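TlmII (Streptoalloteichus hindustanus, PDB 4HVM) probably acts as a condensation-domain protein in the biosynthesis of tallysomycin, possibly recognising phosphopantetheine-borne intermediates. Local coordinates at residues 197-205 and 353-361; 273-284 and 296-307. All coordinates share one frame; numbering follows the deposited sequence.

Contact 1: residues 197-205 and 353-361; sequences RRLPALPVR and VAARWDVAV. With SO4 (sulfate ion), chain E.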
# COMPACT_ATOMS: atom_id res chain seq x y z
N ARG A 197 -2.00 25.38 11.03
CA ARG A 197 -2.91 25.78 12.09
C ARG A 197 -3.41 24.59 12.91
O ARG A 197 -3.75 24.73 14.08
CB ARG A 197 -4.10 26.55 11.49
CG ARG A 197 -5.18 26.94 12.49
CD ARG A 197 -6.38 27.59 11.81
NE ARG A 197 -6.26 29.04 11.73
CZ ARG A 197 -5.75 29.70 10.69
NH1 ARG A 197 -5.30 29.03 9.63
NH2 ARG A 197 -5.69 31.02 10.71
N ARG A 198 -3.43 23.41 12.29
CA ARG A 198 -4.03 22.24 12.92
C ARG A 198 -3.04 21.26 13.56
O ARG A 198 -3.37 20.61 14.56
CB ARG A 198 -4.94 21.52 11.93
CG ARG A 198 -6.27 22.22 11.74
CD ARG A 198 -7.01 21.74 10.51
NE ARG A 198 -8.24 22.49 10.30
CZ ARG A 198 -8.30 23.71 9.78
NH1 ARG A 198 -9.47 24.31 9.62
NH2 ARG A 198 -7.19 24.33 9.40
N LEU A 199 -1.85 21.16 12.99
CA LEU A 199 -0.81 20.26 13.52
C LEU A 199 -0.47 20.44 15.01
O LEU A 199 -0.31 19.44 15.72
CB LEU A 199 0.46 20.33 12.67
CG LEU A 199 0.43 19.58 11.33
CD1 LEU A 199 1.73 19.75 10.57
CD2 LEU A 199 0.12 18.10 11.55
N PRO A 200 -0.35 21.69 15.50
CA PRO A 200 -0.05 21.82 16.93
C PRO A 200 -1.18 21.35 17.84
O PRO A 200 -0.93 21.00 18.99
CB PRO A 200 0.16 23.33 17.11
CG PRO A 200 0.54 23.82 15.76
CD PRO A 200 -0.27 22.99 14.81
N ALA A 201 -2.41 21.34 17.33
CA ALA A 201 -3.57 21.00 18.14
C ALA A 201 -3.82 19.50 18.22
O ALA A 201 -4.69 19.05 18.96
CB ALA A 201 -4.80 21.72 17.63
N LEU A 202 -3.06 18.72 17.45
CA LEU A 202 -3.20 17.27 17.47
C LEU A 202 -2.92 16.71 18.86
O LEU A 202 -1.87 16.99 19.44
CB LEU A 202 -2.26 16.63 16.44
CG LEU A 202 -2.86 16.19 15.11
CD1 LEU A 202 -3.55 17.34 14.40
CD2 LEU A 202 -1.78 15.59 14.21
N PRO A 203 -3.85 15.91 19.38
CA PRO A 203 -3.73 15.30 20.71
C PRO A 203 -2.51 14.38 20.83
O PRO A 203 -2.05 13.83 19.83
CB PRO A 203 -5.02 14.49 20.86
CG PRO A 203 -5.50 14.28 19.45
CD PRO A 203 -5.09 15.50 18.70
N VAL A 204 -2.01 14.22 22.05
CA VAL A 204 -0.81 13.43 22.30
C VAL A 204 -1.12 11.95 22.50
O VAL A 204 -2.00 11.59 23.28
CB VAL A 204 -0.05 13.95 23.53
CG1 VAL A 204 1.24 13.18 23.73
CG2 VAL A 204 0.23 15.44 23.40
N ARG A 205 -0.38 11.10 21.78
CA ARG A 205 -0.52 9.65 21.91
C ARG A 205 0.84 8.96 21.80
O ARG A 205 1.45 8.59 22.80
CB ARG A 205 -1.48 9.10 20.86
CG ARG A 205 -2.93 9.05 21.30
CD ARG A 205 -3.81 8.58 20.16
NE ARG A 205 -3.42 7.25 19.68
CZ ARG A 205 -3.95 6.11 20.12
NH1 ARG A 205 -4.89 6.13 21.05
NH2 ARG A 205 -3.54 4.95 19.62
N VAL A 353 7.68 10.09 13.42
CA VAL A 353 6.91 11.13 12.73
C VAL A 353 5.40 10.87 12.72
O VAL A 353 4.62 11.76 12.41
CB VAL A 353 7.39 11.32 11.28
CG1 VAL A 353 8.83 11.81 11.25
CG2 VAL A 353 7.26 10.02 10.50
N ALA A 354 5.01 9.64 13.06
CA ALA A 354 3.60 9.27 13.04
C ALA A 354 3.02 9.09 14.44
O ALA A 354 1.94 8.51 14.60
CB ALA A 354 3.40 8.00 12.21
N ALA A 355 3.72 9.59 15.44
CA ALA A 355 3.31 9.43 16.84
C ALA A 355 1.95 10.05 17.12
O ALA A 355 1.22 9.58 18.00
CB ALA A 355 4.36 10.01 17.76
N ARG A 356 1.60 11.09 16.38
CA ARG A 356 0.35 11.82 16.60
C ARG A 356 -0.77 11.30 15.70
O ARG A 356 -1.91 11.76 15.80
CB ARG A 356 0.56 13.32 16.38
CG ARG A 356 1.67 13.91 17.23
CD ARG A 356 1.31 13.99 18.71
NE ARG A 356 0.73 15.30 19.04
CZ ARG A 356 1.43 16.34 19.46
NH1 ARG A 356 2.75 16.26 19.62
NH2 ARG A 356 0.82 17.49 19.73
N TRP A 357 -0.44 10.36 14.83
CA TRP A 357 -1.44 9.64 14.04
C TRP A 357 -1.03 8.17 13.92
O TRP A 357 -0.87 7.65 12.81
CB TRP A 357 -1.66 10.28 12.67
CG TRP A 357 -0.41 10.60 11.89
CD1 TRP A 357 0.33 9.73 11.14
CD2 TRP A 357 0.22 11.88 11.75
NE1 TRP A 357 1.39 10.38 10.56
CE2 TRP A 357 1.35 11.70 10.93
CE3 TRP A 357 -0.05 13.15 12.26
CZ2 TRP A 357 2.20 12.75 10.59
CZ3 TRP A 357 0.80 14.19 11.93
CH2 TRP A 357 1.91 13.99 11.10
N ASP A 358 -0.89 7.52 15.06
CA ASP A 358 -0.28 6.19 15.14
C ASP A 358 -1.21 5.02 14.82
O ASP A 358 -0.95 3.89 15.22
CB ASP A 358 0.35 5.98 16.53
CG ASP A 358 -0.66 6.08 17.64
OD1 ASP A 358 -1.77 6.59 17.38
OD2 ASP A 358 -0.36 5.65 18.78
N VAL A 359 -2.28 5.30 14.09
CA VAL A 359 -3.15 4.23 13.60
C VAL A 359 -3.19 4.26 12.08
O VAL A 359 -3.62 5.24 11.48
CB VAL A 359 -4.58 4.36 14.15
CG1 VAL A 359 -5.45 3.25 13.59
CG2 VAL A 359 -4.57 4.34 15.67
N ALA A 360 -2.74 3.18 11.45
CA ALA A 360 -2.69 3.10 10.00
C ALA A 360 -3.66 2.07 9.46
O ALA A 360 -3.64 0.91 9.87
CB ALA A 360 -1.27 2.80 9.53
N VAL A 361 -4.51 2.49 8.53
CA VAL A 361 -5.43 1.59 7.84
C VAL A 361 -5.11 1.61 6.36
O VAL A 361 -5.06 2.67 5.75
CB VAL A 361 -6.88 2.02 8.05
CG1 VAL A 361 -7.82 1.06 7.33
CG2 VAL A 361 -7.21 2.07 9.53
S SO4 E . -9.04 27.50 8.24
O1 SO4 E . -9.13 28.48 9.32
O2 SO4 E . -8.95 28.17 6.94
O3 SO4 E . -7.84 26.70 8.44
O4 SO4 E . -10.24 26.66 8.27
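Trp357 receives Leu202 at its ring edge, where CD2 lies near the plane and 3.6 Å from CE3, while Val353 O and Ala354 CA sit over one face. Leu199 brings its CD2 to CZ3 of the same indole, so two branched leucines pad the benzo side, and the polar NE1 at the other end is bonded to Tyr335. The guanidinium of Arg356 is treated the same way: Val204 CG2 lies over the centre of one face, and the edge is turned to the carbonyl of Leu202. Arg356 NH2 donates to Leu202 O at 2.8 Å in the carbonyl plane, whereas Arg356 NE reaches that oxygen at 3.1 Å from above the plane. A weak bond from NE to Pro203 O adds a second carbonyl. Bends at chi2 (-71°) and chi3 (-93°) turn the long chain so that its guanidinium edge meets Leu202 O. Further along, Arg205 presents NE and NH2 side-on to OD1 of Asp358, NE at 2.9 Å and on the syn lone pair; the guanidinium and carboxylate planes stand 68° apart. At the far end of 197-205, the edge of Arg198 grips a sulfate, probably from the crystallisation liquor, with NH2 to its O3 at 2.6 Å and NH1 to its O4 at 2.8 Å. The chemistry is thus divided between an apolar edge contact on the buried indole and two arginines reaching across in opposite senses: Arg356 from 353-361 gives N-H donors to backbone carbonyls of 197-205, and Arg205 from 197-205 pairs its charge with Asp358.

Contact 2: residues 273-284 and 296-307; sequences DSLYLSTEVDLR and LTDRVVFGVDLT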
# COMPACT_ATOMS: atom_id res chain seq x y z
N ASP A 273 -12.50 12.84 23.07
CA ASP A 273 -12.28 13.94 22.14
C ASP A 273 -12.23 13.45 20.69
O ASP A 273 -13.26 13.23 20.05
CB ASP A 273 -11.00 14.70 22.50
CG ASP A 273 -10.90 16.04 21.80
OD1 ASP A 273 -11.94 16.74 21.72
OD2 ASP A 273 -9.80 16.40 21.34
N SER A 274 -11.01 13.28 20.16
CA SER A 274 -10.83 12.82 18.79
C SER A 274 -9.63 11.90 18.63
O SER A 274 -8.75 11.85 19.49
CB SER A 274 -10.71 14.01 17.83
OG SER A 274 -9.50 14.71 18.05
N LEU A 275 -9.60 11.17 17.52
CA LEU A 275 -8.55 10.20 17.23
C LEU A 275 -8.07 10.36 15.79
O LEU A 275 -8.87 10.45 14.86
CB LEU A 275 -9.08 8.79 17.45
CG LEU A 275 -8.13 7.62 17.16
CD1 LEU A 275 -7.04 7.53 18.22
CD2 LEU A 275 -8.90 6.32 17.06
N TYR A 276 -6.75 10.40 15.60
CA TYR A 276 -6.19 10.62 14.26
C TYR A 276 -5.59 9.37 13.63
O TYR A 276 -4.77 8.68 14.23
CB TYR A 276 -5.16 11.75 14.29
CG TYR A 276 -5.81 13.11 14.26
CD1 TYR A 276 -6.36 13.67 15.41
CD2 TYR A 276 -5.89 13.83 13.07
CE1 TYR A 276 -6.96 14.91 15.38
CE2 TYR A 276 -6.49 15.07 13.03
CZ TYR A 276 -7.03 15.61 14.19
OH TYR A 276 -7.62 16.85 14.14
N LEU A 277 -6.00 9.10 12.39
CA LEU A 277 -5.59 7.90 11.68
C LEU A 277 -4.82 8.25 10.41
O LEU A 277 -4.69 9.42 10.04
CB LEU A 277 -6.80 7.05 11.31
CG LEU A 277 -7.57 6.28 12.38
CD1 LEU A 277 -8.35 7.19 13.33
CD2 LEU A 277 -8.51 5.28 11.72
N SER A 278 -4.31 7.22 9.74
CA SER A 278 -3.64 7.39 8.46
C SER A 278 -4.11 6.34 7.47
O SER A 278 -4.20 5.16 7.81
CB SER A 278 -2.12 7.30 8.64
OG SER A 278 -1.46 7.29 7.39
N THR A 279 -4.41 6.76 6.25
CA THR A 279 -4.78 5.82 5.20
C THR A 279 -4.24 6.28 3.86
O THR A 279 -3.89 7.45 3.70
CB THR A 279 -6.31 5.64 5.11
OG1 THR A 279 -6.62 4.57 4.20
CG2 THR A 279 -6.98 6.92 4.64
N GLU A 280 -4.18 5.37 2.89
CA GLU A 280 -3.68 5.72 1.56
C GLU A 280 -4.78 6.21 0.64
O GLU A 280 -5.96 5.95 0.86
CB GLU A 280 -2.95 4.53 0.93
CG GLU A 280 -1.61 4.22 1.56
CD GLU A 280 -1.63 2.95 2.38
OE1 GLU A 280 -2.12 1.92 1.88
OE2 GLU A 280 -1.15 2.98 3.54
N VAL A 281 -4.38 6.95 -0.39
CA VAL A 281 -5.30 7.45 -1.40
C VAL A 281 -4.67 7.30 -2.78
O VAL A 281 -3.53 7.72 -2.99
CB VAL A 281 -5.66 8.93 -1.16
CG1 VAL A 281 -6.27 9.55 -2.41
CG2 VAL A 281 -6.61 9.05 0.01
N ASP A 282 -5.40 6.70 -3.72
CA ASP A 282 -4.92 6.55 -5.08
C ASP A 282 -5.28 7.82 -5.85
O ASP A 282 -6.46 8.13 -6.03
CB ASP A 282 -5.55 5.33 -5.75
CG ASP A 282 -4.84 4.94 -7.04
OD1 ASP A 282 -4.10 5.78 -7.60
OD2 ASP A 282 -5.02 3.79 -7.50
N LEU A 283 -4.26 8.54 -6.31
CA LEU A 283 -4.48 9.80 -7.01
C LEU A 283 -5.04 9.63 -8.42
O LEU A 283 -5.46 10.60 -9.04
CB LEU A 283 -3.19 10.63 -7.04
CG LEU A 283 -2.60 11.00 -5.68
CD1 LEU A 283 -1.34 11.84 -5.83
CD2 LEU A 283 -3.63 11.72 -4.82
N ARG A 284 -5.03 8.40 -8.91
CA ARG A 284 -5.60 8.09 -10.22
C ARG A 284 -7.11 8.32 -10.22
O ARG A 284 -7.65 8.94 -11.12
CB ARG A 284 -5.31 6.64 -10.61
CG ARG A 284 -3.83 6.30 -10.80
CD ARG A 284 -3.65 4.81 -11.04
NE ARG A 284 -2.24 4.45 -11.17
CZ ARG A 284 -1.43 4.22 -10.14
NH1 ARG A 284 -1.89 4.33 -8.90
NH2 ARG A 284 -0.17 3.90 -10.35
N LEU A 296 1.65 6.67 -7.63
CA LEU A 296 0.62 7.70 -7.58
C LEU A 296 -0.29 7.52 -6.37
O LEU A 296 -1.43 7.98 -6.35
CB LEU A 296 -0.20 7.69 -8.88
CG LEU A 296 0.54 8.22 -10.12
CD1 LEU A 296 -0.35 8.13 -11.34
CD2 LEU A 296 1.01 9.65 -9.90
N THR A 297 0.22 6.84 -5.35
CA THR A 297 -0.53 6.62 -4.12
C THR A 297 0.15 7.37 -2.98
O THR A 297 1.36 7.28 -2.79
CB THR A 297 -0.62 5.12 -3.76
OG1 THR A 297 -1.22 4.41 -4.85
CG2 THR A 297 -1.44 4.93 -2.50
N ASP A 298 -0.65 8.11 -2.21
CA ASP A 298 -0.13 8.89 -1.10
C ASP A 298 -0.97 8.68 0.15
O ASP A 298 -2.11 8.23 0.07
CB ASP A 298 -0.10 10.37 -1.48
CG ASP A 298 0.76 11.20 -0.54
OD1 ASP A 298 1.70 10.64 0.08
OD2 ASP A 298 0.50 12.41 -0.43
N ARG A 299 -0.40 9.02 1.30
CA ARG A 299 -1.09 8.87 2.58
C ARG A 299 -1.70 10.19 3.06
O ARG A 299 -1.08 11.24 2.95
CB ARG A 299 -0.14 8.32 3.64
CG ARG A 299 0.22 6.86 3.44
CD ARG A 299 1.30 6.43 4.43
NE ARG A 299 2.61 6.98 4.08
CZ ARG A 299 3.72 6.79 4.79
NH1 ARG A 299 3.68 6.07 5.91
NH2 ARG A 299 4.86 7.33 4.40
N VAL A 300 -2.93 10.12 3.57
CA VAL A 300 -3.57 11.29 4.16
C VAL A 300 -3.82 11.06 5.65
O VAL A 300 -4.13 9.95 6.08
CB VAL A 300 -4.88 11.66 3.44
CG1 VAL A 300 -4.60 11.99 1.98
CG2 VAL A 300 -5.89 10.54 3.55
N VAL A 301 -3.68 12.12 6.44
CA VAL A 301 -3.93 12.05 7.88
C VAL A 301 -5.24 12.76 8.20
O VAL A 301 -5.42 13.93 7.88
CB VAL A 301 -2.79 12.70 8.67
CG1 VAL A 301 -3.09 12.67 10.16
CG2 VAL A 301 -1.47 12.00 8.37
N PHE A 302 -6.17 12.04 8.83
CA PHE A 302 -7.47 12.60 9.17
C PHE A 302 -7.89 12.22 10.58
O PHE A 302 -7.41 11.23 11.13
CB PHE A 302 -8.54 12.14 8.17
CG PHE A 302 -8.81 10.67 8.19
CD1 PHE A 302 -7.96 9.78 7.55
CD2 PHE A 302 -9.93 10.16 8.84
CE1 PHE A 302 -8.21 8.43 7.57
CE2 PHE A 302 -10.18 8.81 8.86
CZ PHE A 302 -9.33 7.94 8.23
N GLY A 303 -8.78 13.01 11.17
CA GLY A 303 -9.23 12.77 12.52
C GLY A 303 -10.71 12.45 12.64
O GLY A 303 -11.55 13.09 12.01
N VAL A 304 -11.02 11.44 13.44
CA VAL A 304 -12.40 11.09 13.74
C VAL A 304 -12.81 11.72 15.07
O VAL A 304 -12.20 11.44 16.10
CB VAL A 304 -12.59 9.56 13.81
CG1 VAL A 304 -14.05 9.21 14.02
CG2 VAL A 304 -12.06 8.90 12.55
N ASP A 305 -13.82 12.58 15.03
CA ASP A 305 -14.30 13.24 16.24
C ASP A 305 -15.25 12.33 17.01
O ASP A 305 -16.36 12.06 16.57
CB ASP A 305 -14.99 14.56 15.89
CG ASP A 305 -15.33 15.38 17.11
OD1 ASP A 305 -14.80 15.08 18.21
OD2 ASP A 305 -16.13 16.33 16.97
N LEU A 306 -14.80 11.88 18.18
CA LEU A 306 -15.55 10.90 18.97
C LEU A 306 -16.24 11.54 20.17
O LEU A 306 -16.66 10.84 21.09
CB LEU A 306 -14.60 9.81 19.46
CG LEU A 306 -13.64 9.21 18.43
CD1 LEU A 306 -12.44 8.60 19.15
CD2 LEU A 306 -14.35 8.17 17.58
N THR A 307 -16.36 12.87 20.15
CA THR A 307 -16.72 13.65 21.34
C THR A 307 -18.01 13.24 22.06
O THR A 307 -17.97 12.87 23.24
CB THR A 307 -16.77 15.15 21.04
OG1 THR A 307 -15.47 15.60 20.62
CG2 THR A 307 -17.19 15.93 22.28
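Phe302 holds CG between its backbone N and carbonyl carbon (chi1 65°), which lays a ring face against Leu277 CB, 4.1 Å from CZ, and brings CE1 within 3.5 Å of Thr279 CG2. On the other side of the sheet Tyr276 carries CG beside its own backbone N (chi1 -81°), and its ring leans over the neighbouring strand in a CH-pi contact, Gly303 CA being 3.6 Å from the ring centroid. The ring occupies the place of a side chain on Gly303, so the bare residue suits it. On the Phe302 face, Val281 CG2 meets Val300 CG2 at 3.9 Å, a fit for beta-branched residues, and Phe325 of helix 314-330 covers that side, meeting Phe302 edge-to-face. Backbone bonds such as Leu277 N to Phe302 O (2.8 Å) join the strands in regular antiparallel register. Where strand 274-282 ends, Asp282 caps the following helix: OD1 accepts from Arg284 N at 3.1 Å and from Arg284 NH1 at 2.9 Å, on opposite faces of the carboxylate. The Arg284 guanidinium has Leu296 CB over one face, forms a salt bridge to Asp146 through NH1 and donates NE to Val292 O. A methionine in its place would probably leave Asp282 and Asp146 without this mate and Val292 O without its donor. Asp146, which also accepts from Leu296 N and Thr297 OG1, falls at the position of the aspartate in the HHxxxDG motif, degenerate here. Its pairing with an arginine is typical of condensation domains; the strands form an antiparallel pair at one edge of a mixed six-stranded sheet.

How the contacts relate
Contact 1 and contact 2 meet at strands 359-361 and 274-282, parallel neighbours in one sheet, and their centres are about 10 Å apart. Two probable hydrogen bonds join them through the backbone of Ser278: Ser278 N lies 2.7 Å from Val359 O, and Ser278 O is 2.8 Å from Val361 N. Leu202 and Pro203 pack on Tyr276, so the loop after helix 185-198 rests on the sheet whose edge strands form contact 2; separately, Trp357 packs on Val301. Along the chain, contact 2 is nested within the loop that contact 1 closes. The sulfate belongs to the helix end of contact 1, whereas Asp146, at the aspartate position of the degenerate motif, adjoins the Arg284 end of contact 2.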